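Local coordinates for ochratoxinase (Aspergillus niger, PDB 4C65), which hydrolyses the mycotoxin ochratoxin A to ochratoxin alpha and L-phenylalanine, acting as a zinc-dependent carboxypeptidase of the amidohydrolase superfamily, at the interface of chains A and B. Sequence-based numbering; all coordinates share one arbitrary frame. Chains: chain A/B, Ochratoxinase.

The interface of chains A and B. Residues chain A 79, 81, 83, 154-155; chain B 79, 81, 83, 155.
Two identical subunits of the homooctamer meet here across a two-fold axis, in a symmetric contact that helps hold the pair together and illustrates how such an axis makes every cross-chain bond occur twice. This patch of their interface is built on a reciprocal exchange of tyrosines: A:Tyr79 reaches over to B:Thr83 while B:Tyr79 reaches back to A:Thr83. The phenol OH of A:Tyr79 hydrogen-bonds the side-chain hydroxyl OG1 of B:Thr83 at 2.7 Å, and the twin bond closes the exchange. Each threonine hydroxyl lies in the plane of the partner's ring, at its edge, and the tyrosine and threonine side chains of each pair come from opposite directions.

A second shell sets the threonine. OG1 of A:Thr83 donates to the carboxylate oxygen OD1 of A:Asp81 (2.6 Å) on the syn side, about 20° out of plane, whereas the backbone N of A:Thr83 reaches that same OD1 at 2.8 Å from well above the carboxylate plane. A chain of hydrogen bonds thus links phenol, threonine and carboxylate. OG1 of A:Thr83 lies beside the backbone N (chi1 -53°) and CG2 anti to that N, so the hydroxyl joins this chain while the methyl sits over the centre of its own subunit's A:Tyr79 ring, 3.6 Å above the plane.

Between the two chains of bonds the tyrosine side chains cross at about a right angle, CD1 of A:Tyr79 lying 3.8 Å from CE1 of B:Tyr79. Leucines flank the phenols: CD2 of B:Leu155 is 3.7 Å from the OH of A:Tyr79. CB of A:Ala154 packs 3.6 Å from CZ of B:Tyr79. Centred about 21 Å from the active-site residue A:Lys204, the patch serves subunit pairing within the octamer, combining paired hydrogen bonds with apolar packing.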
loop_
_atom_site.group_PDB
_atom_site.type_symbol
_atom_site.label_atom_id
_atom_site.label_comp_id
_atom_site.label_asym_id
_atom_site.label_seq_id
_atom_site.Cartn_x
_atom_site.Cartn_y
_atom_site.Cartn_z
ATOM N N TYR A 79 -26.945 -8.813 -7.556
ATOM C CA TYR A 79 -27.095 -7.365 -7.666
ATOM C C TYR A 79 -27.748 -7.006 -9.007
ATOM O O TYR A 79 -27.420 -7.573 -10.045
ATOM C CB TYR A 79 -25.743 -6.661 -7.574
ATOM C CG TYR A 79 -25.060 -6.813 -6.252
ATOM C CD1 TYR A 79 -25.527 -6.149 -5.134
ATOM C CD2 TYR A 79 -23.925 -7.599 -6.123
ATOM C CE1 TYR A 79 -24.894 -6.267 -3.920
ATOM C CE2 TYR A 79 -23.287 -7.727 -4.905
ATOM C CZ TYR A 79 -23.778 -7.058 -3.813
ATOM O OH TYR A 79 -23.141 -7.167 -2.601
ATOM N N ASP A 81 -27.706 -3.819 -10.482
ATOM C CA ASP A 81 -26.961 -2.825 -11.252
ATOM C C ASP A 81 -25.541 -3.321 -11.592
ATOM O O ASP A 81 -25.258 -4.519 -11.515
ATOM C CB ASP A 81 -26.935 -1.486 -10.506
ATOM C CG ASP A 81 -26.121 -1.534 -9.225
ATOM O OD1 ASP A 81 -25.493 -2.569 -8.923
ATOM O OD2 ASP A 81 -26.110 -0.525 -8.508
ATOM N N THR A 83 -22.986 -3.324 -9.936
ATOM C CA THR A 83 -22.320 -3.939 -8.796
ATOM C C THR A 83 -22.031 -5.414 -9.072
ATOM O O THR A 83 -21.053 -5.945 -8.566
ATOM C CB THR A 83 -23.136 -3.778 -7.485
ATOM O OG1 THR A 83 -23.450 -2.392 -7.284
ATOM C CG2 THR A 83 -22.356 -4.274 -6.283
ATOM N N ALA A 154 -23.360 3.408 -7.013
ATOM C CA ALA A 154 -23.834 2.935 -5.706
ATOM C C ALA A 154 -22.722 2.498 -4.764
ATOM O O ALA A 154 -22.953 2.393 -3.560
ATOM C CB ALA A 154 -24.829 1.816 -5.870
ATOM N N LEU A 155 -21.535 2.231 -5.304
ATOM C CA LEU A 155 -20.382 1.886 -4.485
ATOM C C LEU A 155 -19.528 3.129 -4.217
ATOM O O LEU A 155 -19.487 4.030 -5.045
ATOM C CB LEU A 155 -19.546 0.809 -5.178
ATOM C CG LEU A 155 -20.129 -0.591 -5.144
ATOM C CD1 LEU A 155 -19.179 -1.517 -5.862
ATOM C CD2 LEU A 155 -20.371 -1.066 -3.712
ATOM N N TYR B 79 -29.301 -0.937 -1.611
ATOM C CA TYR B 79 -28.996 -2.354 -1.475
ATOM C C TYR B 79 -29.873 -2.973 -0.383
ATOM O O TYR B 79 -30.082 -2.374 0.692
ATOM C CB TYR B 79 -27.528 -2.558 -1.099
ATOM C CG TYR B 79 -26.564 -2.124 -2.151
ATOM C CD1 TYR B 79 -26.430 -2.843 -3.331
ATOM C CD2 TYR B 79 -25.763 -1.004 -1.965
ATOM C CE1 TYR B 79 -25.528 -2.453 -4.314
ATOM C CE2 TYR B 79 -24.867 -0.607 -2.936
ATOM C CZ TYR B 79 -24.747 -1.336 -4.104
ATOM O OH TYR B 79 -23.847 -0.945 -5.047
ATOM N N ASP B 81 -29.249 -6.021 1.215
ATOM C CA ASP B 81 -28.482 -6.759 2.230
ATOM C C ASP B 81 -27.456 -5.837 2.948
ATOM O O ASP B 81 -27.590 -4.612 2.912
ATOM C CB ASP B 81 -27.797 -7.976 1.602
ATOM C CG ASP B 81 -26.702 -7.595 0.629
ATOM O OD1 ASP B 81 -26.380 -6.398 0.481
ATOM O OD2 ASP B 81 -26.145 -8.510 0.012
ATOM N N THR B 83 -24.666 -4.937 2.158
ATOM C CA THR B 83 -23.940 -4.071 1.243
ATOM C C THR B 83 -24.255 -2.599 1.512
ATOM O O THR B 83 -23.396 -1.745 1.314
ATOM C CB THR B 83 -24.224 -4.418 -0.244
ATOM O OG1 THR B 83 -23.995 -5.816 -0.453
ATOM C CG2 THR B 83 -23.318 -3.633 -1.173
ATOM N N LEU B 155 -20.169 -9.460 -1.477
ATOM C CA LEU B 155 -18.995 -8.734 -1.903
ATOM C C LEU B 155 -17.762 -9.602 -1.825
ATOM O O LEU B 155 -17.684 -10.493 -1.006
ATOM C CB LEU B 155 -18.814 -7.492 -1.058
ATOM C CG LEU B 155 -19.780 -6.333 -1.350
ATOM C CD1 LEU B 155 -19.455 -5.175 -0.431
ATOM C CD2 LEU B 155 -19.717 -5.884 -2.809
#